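Probable acetyltransferase (Agrobacterium tumefaciens, PDB 2GE3) binds acetyl-coenzyme A and, as a GNAT-family enzyme, probably transfers its acetyl group to an acceptor that is not known. Local coordinates at residues A[32-37]-A[130-135]; A[25-30]-A[92-97]. All blocks are in the same frame, centred on the assembly; numbering follows the deposited sequence.

From the N terminus, residues 25-30 lie at the end of helix 18-29, and the loop that follows supplies residues 32-37. The chain then runs through helix 43-55 and strands 60-65 and 68-77 to strand 86-93. There, at residues 92-97, contact 2 closes its loop. After helix 102-117 and strand 121-127, contact 1 closes at residues 130-135. The segments alternate, so the two loops cross rather than nest. Contact 2 ties helix 18-29 to the end of strand 86-93. Contact 1 ties the loop behind that helix to the start of helix 131-140. L35 and F37 of contact 1 pack on L25, V28 and S29 of contact 2, and both contacts touch acetyl-coenzyme A.

Contact 1. Residues A[32-37]-A[130-135]; sequences RKYLSF and NARAIA. With ACO (acetyl coenzyme *a), chain E.
The loop 32-37 comes nearest the start of helix 131-140 at Y34 and N130, whose CA atoms are 6.8 Å apart. No direct hydrogen bond joins the two segments. The Y34 side chain crosses that of N130 at about a right angle, with ring and amide planes 40° apart, and Y34 CD2 lies 3.7 Å from N130 ND2. A water bridges the pair: it donates to Y34 O and accepts from N130 ND2.

N130 is the N-cap of the helix. Its OD1 takes a weak capping bond from A133 N. With CG anti to the backbone N (chi1 -168°), the amide reaches the cofactor: N130 ND2 donates to O5P of acetyl-coenzyme A at 2.9 Å, and the bond is nearly straight (166°). One group thus caps the helix and grips the pantetheine arm. This is the acetyl-coenzyme A site of the GNAT fold.

The Y34 ring is covered on both sides. Cofactor C7P lies 3.5 Å above one face, toward the rim, and K33 CB sits over the centre of the other. Farther along, Y34 OH lies in the plane of the R132 guanidinium, at its edge, 3.9 Å from R132 NH2. The 2.0 Å link modelled from R132 NH1 to cofactor OAP is doubtful. L35 CD2 meets the thioester sulfur S1P at 3.5 Å.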
loop_
_atom_site.group_PDB
_atom_site.type_symbol
_atom_site.label_atom_id
_atom_site.label_comp_id
_atom_site.label_asym_id
_atom_site.label_seq_id
_atom_site.Cartn_x
_atom_site.Cartn_y
_atom_site.Cartn_z
ATOM N N ARG A 32 -15.991 13.254 3.131
ATOM C CA ARG A 32 -14.649 13.510 3.635
ATOM C C ARG A 32 -14.405 13.025 5.065
ATOM O O ARG A 32 -13.627 13.628 5.783
ATOM C CB ARG A 32 -14.249 14.997 3.503
ATOM C CG ARG A 32 -14.396 15.611 2.121
ATOM C CD ARG A 32 -14.100 17.151 2.198
ATOM N NE ARG A 32 -12.872 17.562 1.485
ATOM C CZ ARG A 32 -11.845 18.157 2.042
ATOM N NH1 ARG A 32 -11.824 18.429 3.354
ATOM N NH2 ARG A 32 -10.821 18.523 1.284
ATOM N N LYS A 33 -15.041 11.947 5.502
ATOM C CA LYS A 33 -14.740 11.424 6.866
ATOM C C LYS A 33 -14.245 10.005 6.932
ATOM O O LYS A 33 -13.561 9.639 7.843
ATOM C CB LYS A 33 -15.898 11.642 7.886
ATOM C CG LYS A 33 -17.111 12.307 7.362
ATOM C CD LYS A 33 -17.891 12.998 8.487
ATOM C CE LYS A 33 -18.280 12.027 9.624
ATOM N NZ LYS A 33 -19.696 12.389 10.010
ATOM N N TYR A 34 -14.567 9.212 5.946
ATOM C CA TYR A 34 -14.311 7.798 6.035
ATOM C C TYR A 34 -13.309 7.269 5.022
ATOM O O TYR A 34 -12.461 6.487 5.360
ATOM C CB TYR A 34 -15.628 7.053 5.896
ATOM C CG TYR A 34 -16.775 7.655 6.673
ATOM C CD1 TYR A 34 -17.817 8.311 6.001
ATOM C CD2 TYR A 34 -16.839 7.566 8.080
ATOM C CE1 TYR A 34 -18.941 8.830 6.696
ATOM C CE2 TYR A 34 -17.917 8.104 8.789
ATOM C CZ TYR A 34 -18.964 8.722 8.078
ATOM O OH TYR A 34 -20.044 9.262 8.728
ATOM N N LEU A 35 -13.409 7.672 3.768
ATOM C CA LEU A 35 -12.587 7.078 2.702
ATOM C C LEU A 35 -11.254 7.778 2.537
ATOM O O LEU A 35 -11.118 8.938 2.913
ATOM C CB LEU A 35 -13.406 7.153 1.359
ATOM C CG LEU A 35 -14.707 6.358 1.307
ATOM C CD1 LEU A 35 -15.407 6.398 -0.063
ATOM C CD2 LEU A 35 -14.494 4.940 1.789
ATOM N N SER A 36 -10.327 7.135 1.881
ATOM C CA SER A 36 -9.026 7.757 1.611
ATOM C C SER A 36 -8.945 8.613 0.346
ATOM O O SER A 36 -7.921 9.267 0.085
ATOM C CB SER A 36 -7.894 6.709 1.510
ATOM O OG SER A 36 -7.928 6.058 0.240
ATOM N N PHE A 37 -9.980 8.564 -0.466
ATOM C CA PHE A 37 -10.109 9.556 -1.519
ATOM C C PHE A 37 -11.264 10.507 -1.145
ATOM O O PHE A 37 -12.189 10.118 -0.408
ATOM C CB PHE A 37 -10.236 8.877 -2.897
ATOM C CG PHE A 37 -11.189 7.788 -2.912
ATOM C CD1 PHE A 37 -10.956 6.649 -2.183
ATOM C CD2 PHE A 37 -12.364 7.909 -3.611
ATOM C CE1 PHE A 37 -11.859 5.640 -2.171
ATOM C CE2 PHE A 37 -13.266 6.921 -3.603
ATOM C CZ PHE A 37 -13.015 5.769 -2.895
ATOM N N ASN A 130 -13.047 5.944 13.108
ATOM C CA ASN A 130 -14.221 5.406 12.424
ATOM C C ASN A 130 -14.791 4.229 13.235
ATOM O O ASN A 130 -14.561 3.070 12.870
ATOM C CB ASN A 130 -13.828 4.929 11.034
ATOM C CG ASN A 130 -15.030 4.611 10.143
ATOM O OD1 ASN A 130 -16.148 4.454 10.601
ATOM N ND2 ASN A 130 -14.799 4.591 8.840
ATOM N N ALA A 131 -15.461 4.494 14.353
ATOM C CA ALA A 131 -15.792 3.344 15.294
ATOM C C ALA A 131 -16.812 2.329 14.732
ATOM O O ALA A 131 -16.803 1.104 15.066
ATOM C CB ALA A 131 -16.252 3.934 16.714
ATOM N N ARG A 132 -17.723 2.820 13.877
ATOM C CA ARG A 132 -18.651 1.959 13.245
ATOM C C ARG A 132 -17.977 0.902 12.278
ATOM O O ARG A 132 -18.362 -0.273 12.320
ATOM C CB ARG A 132 -19.755 2.762 12.540
ATOM C CG ARG A 132 -20.516 1.883 11.579
ATOM C CD ARG A 132 -21.826 2.479 11.174
ATOM N NE ARG A 132 -21.615 3.901 11.223
ATOM C CZ ARG A 132 -21.446 4.565 10.129
ATOM N NH1 ARG A 132 -21.566 3.818 9.059
ATOM N NH2 ARG A 132 -21.255 5.864 10.079
ATOM N N ALA A 133 -17.017 1.353 11.428
ATOM C CA ALA A 133 -16.302 0.469 10.528
ATOM C C ALA A 133 -15.489 -0.446 11.373
ATOM O O ALA A 133 -15.559 -1.629 11.142
ATOM C CB ALA A 133 -15.341 1.230 9.485
ATOM N N ILE A 134 -14.709 0.071 12.345
ATOM C CA ILE A 134 -13.965 -0.822 13.213
ATOM C C ILE A 134 -14.814 -1.965 13.865
ATOM O O ILE A 134 -14.409 -3.129 13.800
ATOM C CB ILE A 134 -13.153 -0.038 14.264
ATOM C CG1 ILE A 134 -12.039 0.780 13.579
ATOM C CG2 ILE A 134 -12.508 -0.989 15.292
ATOM C CD1 ILE A 134 -11.710 1.961 14.439
ATOM N N ALA A 135 -15.934 -1.621 14.521
ATOM C CA ALA A 135 -16.825 -2.600 15.149
ATOM C C ALA A 135 -17.331 -3.612 14.177
ATOM O O ALA A 135 -17.468 -4.790 14.543
ATOM C CB ALA A 135 -18.053 -1.911 15.809
HETATM N N1A ACO E . -19.536 2.778 17.582
HETATM C C2A ACO E . -19.374 1.485 17.865
HETATM N N3A ACO E . -20.063 0.542 17.198
HETATM C C4A ACO E . -20.964 0.884 16.242
HETATM C C5A ACO E . -21.170 2.254 15.876
HETATM C C6A ACO E . -20.393 3.239 16.621
HETATM N N6A ACO E . -20.576 4.574 16.253
HETATM N N7A ACO E . -22.178 2.309 14.916
HETATM C C8A ACO E . -22.553 1.062 14.628
HETATM N N9A ACO E . -21.852 0.231 15.446
HETATM C C1B ACO E . -21.953 -1.205 15.406
HETATM C C2B ACO E . -23.349 -1.780 15.233
HETATM O O2B ACO E . -23.842 -2.008 16.571
HETATM C C3B ACO E . -22.927 -3.039 14.462
HETATM O O3B ACO E . -22.276 -3.936 15.375
HETATM P P3B ACO E . -23.002 -5.099 16.277
HETATM O O7A ACO E . -23.907 -4.513 17.355
HETATM O O8A ACO E . -21.710 -5.657 16.880
HETATM O O9A ACO E . -23.893 -5.818 15.319
HETATM C C4B ACO E . -21.793 -2.612 13.527
HETATM O O4B ACO E . -21.172 -1.538 14.222
HETATM C C5B ACO E . -22.338 -2.069 12.176
HETATM O O5B ACO E . -22.743 -3.178 11.388
HETATM P P1A ACO E . -23.504 -3.078 10.045
HETATM O O1A ACO E . -23.248 -4.400 9.425
HETATM O O2A ACO E . -24.837 -2.581 10.560
HETATM O O3A ACO E . -22.646 -1.911 9.312
HETATM P P2A ACO E . -23.016 -0.969 8.119
HETATM O O4A ACO E . -24.120 -1.400 7.205
HETATM O O5A ACO E . -23.172 0.376 8.776
HETATM O O6A ACO E . -21.620 -1.024 7.249
HETATM C CBP ACO E . -19.767 0.559 7.046
HETATM C CCP ACO E . -20.406 -0.564 7.881
HETATM C CDP ACO E . -18.565 1.117 7.879
HETATM C CEP ACO E . -19.305 0.048 5.682
HETATM C CAP ACO E . -20.789 1.707 6.668
HETATM O OAP ACO E . -21.268 2.203 7.893
HETATM C C9P ACO E . -20.311 2.895 5.881
HETATM O O9P ACO E . -20.354 2.871 4.652
HETATM N N8P ACO E . -19.862 3.981 6.543
HETATM C C7P ACO E . -19.286 5.099 5.759
HETATM C C6P ACO E . -18.101 4.710 4.900
HETATM C C5P ACO E . -17.014 3.870 5.525
HETATM O O5P ACO E . -16.649 4.006 6.689
HETATM N N4P ACO E . -16.412 2.998 4.706
HETATM C C3P ACO E . -15.600 1.920 5.234
HETATM C C2P ACO E . -14.347 2.497 5.846
HETATM S S1P ACO E . -13.304 3.168 4.574
HETATM C C ACO E . -12.153 2.618 5.652
HETATM O O ACO E . -12.468 1.733 6.402
HETATM C CH3 ACO E . -10.780 3.225 5.505
HETATM O O HOH W 1 -12.147 4.901 7.739
#

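Contact 2. Residues A[25-30]-A[92-97]; sequences LDAVSR and GILPAY. With ACO (acetyl coenzyme *a), chain E.
In V28, chi1 of 176° sets CG1 opposite the main-chain N and CG2 opposite the carbonyl carbon. The two methyls thus meet different partners. V28 CG2 meets the strand end, 3.7 Å from I93 O, while V28 CG1 lies 3.9 Å from C6P of acetyl-coenzyme A. L94 has CG anti to its carbonyl carbon (chi1 -68°), and its branch CD2 reaches the helix. This one methyl touches both V28 CG2 and A27 CB, each at 4.0 Å. The side-chain contacts are apolar, and no hydrogen bond crosses between the segments.

G92, without a side chain, lets V28 come close to the strand. The CB of I93 points away from the helix. Its CD1 lies 3.3 Å from cofactor O4A. The backbone of I93 also serves the cofactor: I93 N gives a weak bond to O9P of the pantetheine arm at 2.7 Å, bent to 122°. I93 O accepts from R98 NE.

Within the helix, L25 O takes two donors. S29 N and S29 OG reach it from opposite faces of its plane, with S29 OG only 2.6 Å away. D26 and R30 form a long salt bridge by charge alone, and D26 OD1 accepts from A40 N.

Backbone hydrogen bonds join G92 to W72 of strand 68-77 and, just beyond the end of strand 86-93, L94 to I70. W72 also packs on V28, and I70 on L94. Strand 86-93 runs parallel to 121-127, and in GNAT enzymes the pantetheine arm enters between these splayed strands, pairing with the backbone of the first, as I93 N does weakly here.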
loop_
_atom_site.group_PDB
_atom_site.type_symbol
_atom_site.label_atom_id
_atom_site.label_comp_id
_atom_site.label_asym_id
_atom_site.label_seq_id
_atom_site.Cartn_x
_atom_site.Cartn_y
_atom_site.Cartn_z
ATOM N N LEU A 25 -19.958 6.087 -4.845
ATOM C CA LEU A 25 -18.602 6.277 -4.466
ATOM C C LEU A 25 -18.327 7.794 -4.304
ATOM O O LEU A 25 -17.659 8.277 -3.359
ATOM C CB LEU A 25 -17.714 5.571 -5.515
ATOM C CG LEU A 25 -16.208 5.619 -5.456
ATOM C CD1 LEU A 25 -15.650 5.008 -4.168
ATOM C CD2 LEU A 25 -15.637 4.867 -6.641
ATOM N N ASP A 26 -18.892 8.563 -5.204
ATOM C CA ASP A 26 -18.720 9.994 -5.140
ATOM C C ASP A 26 -19.431 10.642 -3.921
ATOM O O ASP A 26 -18.846 11.508 -3.243
ATOM C CB ASP A 26 -19.216 10.586 -6.451
ATOM C CG ASP A 26 -18.736 11.980 -6.657
ATOM O OD1 ASP A 26 -17.500 12.233 -6.561
ATOM O OD2 ASP A 26 -19.627 12.835 -6.832
ATOM N N ALA A 27 -20.675 10.221 -3.653
ATOM C CA ALA A 27 -21.445 10.643 -2.458
ATOM C C ALA A 27 -20.711 10.314 -1.135
ATOM O O ALA A 27 -20.527 11.173 -0.313
ATOM C CB ALA A 27 -22.833 10.027 -2.470
ATOM N N VAL A 28 -20.289 9.078 -0.925
ATOM C CA VAL A 28 -19.576 8.700 0.293
ATOM C C VAL A 28 -18.181 9.367 0.430
ATOM O O VAL A 28 -17.768 9.766 1.562
ATOM C CB VAL A 28 -19.497 7.139 0.443
ATOM C CG1 VAL A 28 -18.692 6.719 1.611
ATOM C CG2 VAL A 28 -20.950 6.471 0.475
ATOM N N SER A 29 -17.443 9.495 -0.679
ATOM C CA SER A 29 -16.053 10.100 -0.641
ATOM C C SER A 29 -16.158 11.566 -0.220
ATOM O O SER A 29 -15.326 12.069 0.613
ATOM C CB SER A 29 -15.335 10.021 -1.975
ATOM O OG SER A 29 -15.320 8.681 -2.426
ATOM N N ARG A 30 -17.183 12.213 -0.756
ATOM C CA ARG A 30 -17.377 13.699 -0.581
ATOM C C ARG A 30 -17.810 14.137 0.816
ATOM O O ARG A 30 -17.822 15.314 1.149
ATOM C CB ARG A 30 -18.284 14.285 -1.681
ATOM C CG ARG A 30 -17.585 14.327 -3.069
ATOM C CD ARG A 30 -18.428 15.026 -4.173
ATOM N NE ARG A 30 -19.836 15.010 -3.839
ATOM C CZ ARG A 30 -20.746 15.929 -4.194
ATOM N NH1 ARG A 30 -20.408 17.022 -4.877
ATOM N NH2 ARG A 30 -22.014 15.763 -3.813
ATOM N N GLY A 92 -18.372 0.922 1.186
ATOM C CA GLY A 92 -19.083 2.149 1.527
ATOM C C GLY A 92 -20.560 1.916 1.376
ATOM O O GLY A 92 -21.013 1.087 0.565
ATOM N N ILE A 93 -21.347 2.668 2.121
ATOM C CA ILE A 93 -22.797 2.536 2.076
ATOM C C ILE A 93 -23.345 3.961 2.226
ATOM O O ILE A 93 -22.840 4.713 3.061
ATOM C CB ILE A 93 -23.297 1.569 3.242
ATOM C CG1 ILE A 93 -22.829 0.128 3.003
ATOM C CG2 ILE A 93 -24.828 1.581 3.412
ATOM C CD1 ILE A 93 -23.312 -0.866 4.015
ATOM N N LEU A 94 -24.387 4.289 1.448
ATOM C CA LEU A 94 -25.098 5.529 1.532
ATOM C C LEU A 94 -25.642 5.698 2.962
ATOM O O LEU A 94 -26.041 4.728 3.577
ATOM C CB LEU A 94 -26.247 5.578 0.484
ATOM C CG LEU A 94 -25.811 5.644 -0.988
ATOM C CD1 LEU A 94 -27.003 5.971 -1.877
ATOM C CD2 LEU A 94 -24.644 6.650 -1.166
ATOM N N PRO A 95 -25.613 6.933 3.496
ATOM C CA PRO A 95 -25.978 7.199 4.897
ATOM C C PRO A 95 -27.314 6.601 5.357
ATOM O O PRO A 95 -27.359 6.029 6.485
ATOM C CB PRO A 95 -25.986 8.730 4.983
ATOM C CG PRO A 95 -25.089 9.227 3.883
ATOM C CD PRO A 95 -25.216 8.163 2.763
ATOM N N ALA A 96 -28.382 6.681 4.531
ATOM C CA ALA A 96 -29.666 6.123 4.907
ATOM C C ALA A 96 -29.626 4.607 5.108
ATOM O O ALA A 96 -30.526 4.044 5.721
ATOM C CB ALA A 96 -30.803 6.427 3.761
ATOM N N TYR A 97 -28.608 3.916 4.586
ATOM C CA TYR A 97 -28.648 2.436 4.667
ATOM C C TYR A 97 -27.665 1.847 5.672
ATOM O O TYR A 97 -27.544 0.662 5.787
ATOM C CB TYR A 97 -28.456 1.856 3.293
ATOM C CG TYR A 97 -29.586 2.224 2.325
ATOM C CD1 TYR A 97 -30.647 1.316 2.135
ATOM C CD2 TYR A 97 -29.584 3.426 1.582
ATOM C CE1 TYR A 97 -31.680 1.592 1.227
ATOM C CE2 TYR A 97 -30.659 3.734 0.692
ATOM C CZ TYR A 97 -31.675 2.803 0.529
ATOM O OH TYR A 97 -32.708 2.968 -0.361
HETATM N N1A ACO E . -19.536 2.778 17.582
HETATM C C2A ACO E . -19.374 1.485 17.865
HETATM N N3A ACO E . -20.063 0.542 17.198
HETATM C C4A ACO E . -20.964 0.884 16.242
HETATM C C5A ACO E . -21.170 2.254 15.876
HETATM C C6A ACO E . -20.393 3.239 16.621
HETATM N N6A ACO E . -20.576 4.574 16.253
HETATM N N7A ACO E . -22.178 2.309 14.916
HETATM C C8A ACO E . -22.553 1.062 14.628
HETATM N N9A ACO E . -21.852 0.231 15.446
HETATM C C1B ACO E . -21.953 -1.205 15.406
HETATM C C2B ACO E . -23.349 -1.780 15.233
HETATM O O2B ACO E . -23.842 -2.008 16.571
HETATM C C3B ACO E . -22.927 -3.039 14.462
HETATM O O3B ACO E . -22.276 -3.936 15.375
HETATM P P3B ACO E . -23.002 -5.099 16.277
HETATM O O7A ACO E . -23.907 -4.513 17.355
HETATM O O8A ACO E . -21.710 -5.657 16.880
HETATM O O9A ACO E . -23.893 -5.818 15.319
HETATM C C4B ACO E . -21.793 -2.612 13.527
HETATM O O4B ACO E . -21.172 -1.538 14.222
HETATM C C5B ACO E . -22.338 -2.069 12.176
HETATM O O5B ACO E . -22.743 -3.178 11.388
HETATM P P1A ACO E . -23.504 -3.078 10.045
HETATM O O1A ACO E . -23.248 -4.400 9.425
HETATM O O2A ACO E . -24.837 -2.581 10.560
HETATM O O3A ACO E . -22.646 -1.911 9.312
HETATM P P2A ACO E . -23.016 -0.969 8.119
HETATM O O4A ACO E . -24.120 -1.400 7.205
HETATM O O5A ACO E . -23.172 0.376 8.776
HETATM O O6A ACO E . -21.620 -1.024 7.249
HETATM C CBP ACO E . -19.767 0.559 7.046
HETATM C CCP ACO E . -20.406 -0.564 7.881
HETATM C CDP ACO E . -18.565 1.117 7.879
HETATM C CEP ACO E . -19.305 0.048 5.682
HETATM C CAP ACO E . -20.789 1.707 6.668
HETATM O OAP ACO E . -21.268 2.203 7.893
HETATM C C9P ACO E . -20.311 2.895 5.881
HETATM O O9P ACO E . -20.354 2.871 4.652
HETATM N N8P ACO E . -19.862 3.981 6.543
HETATM C C7P ACO E . -19.286 5.099 5.759
HETATM C C6P ACO E . -18.101 4.710 4.900
HETATM C C5P ACO E . -17.014 3.870 5.525
HETATM O O5P ACO E . -16.649 4.006 6.689
HETATM N N4P ACO E . -16.412 2.998 4.706
HETATM C C3P ACO E . -15.600 1.920 5.234
HETATM C C2P ACO E . -14.347 2.497 5.846
HETATM S S1P ACO E . -13.304 3.168 4.574
HETATM C C ACO E . -12.153 2.618 5.652
HETATM O O ACO E . -12.468 1.733 6.402
HETATM C CH3 ACO E . -10.780 3.225 5.505
#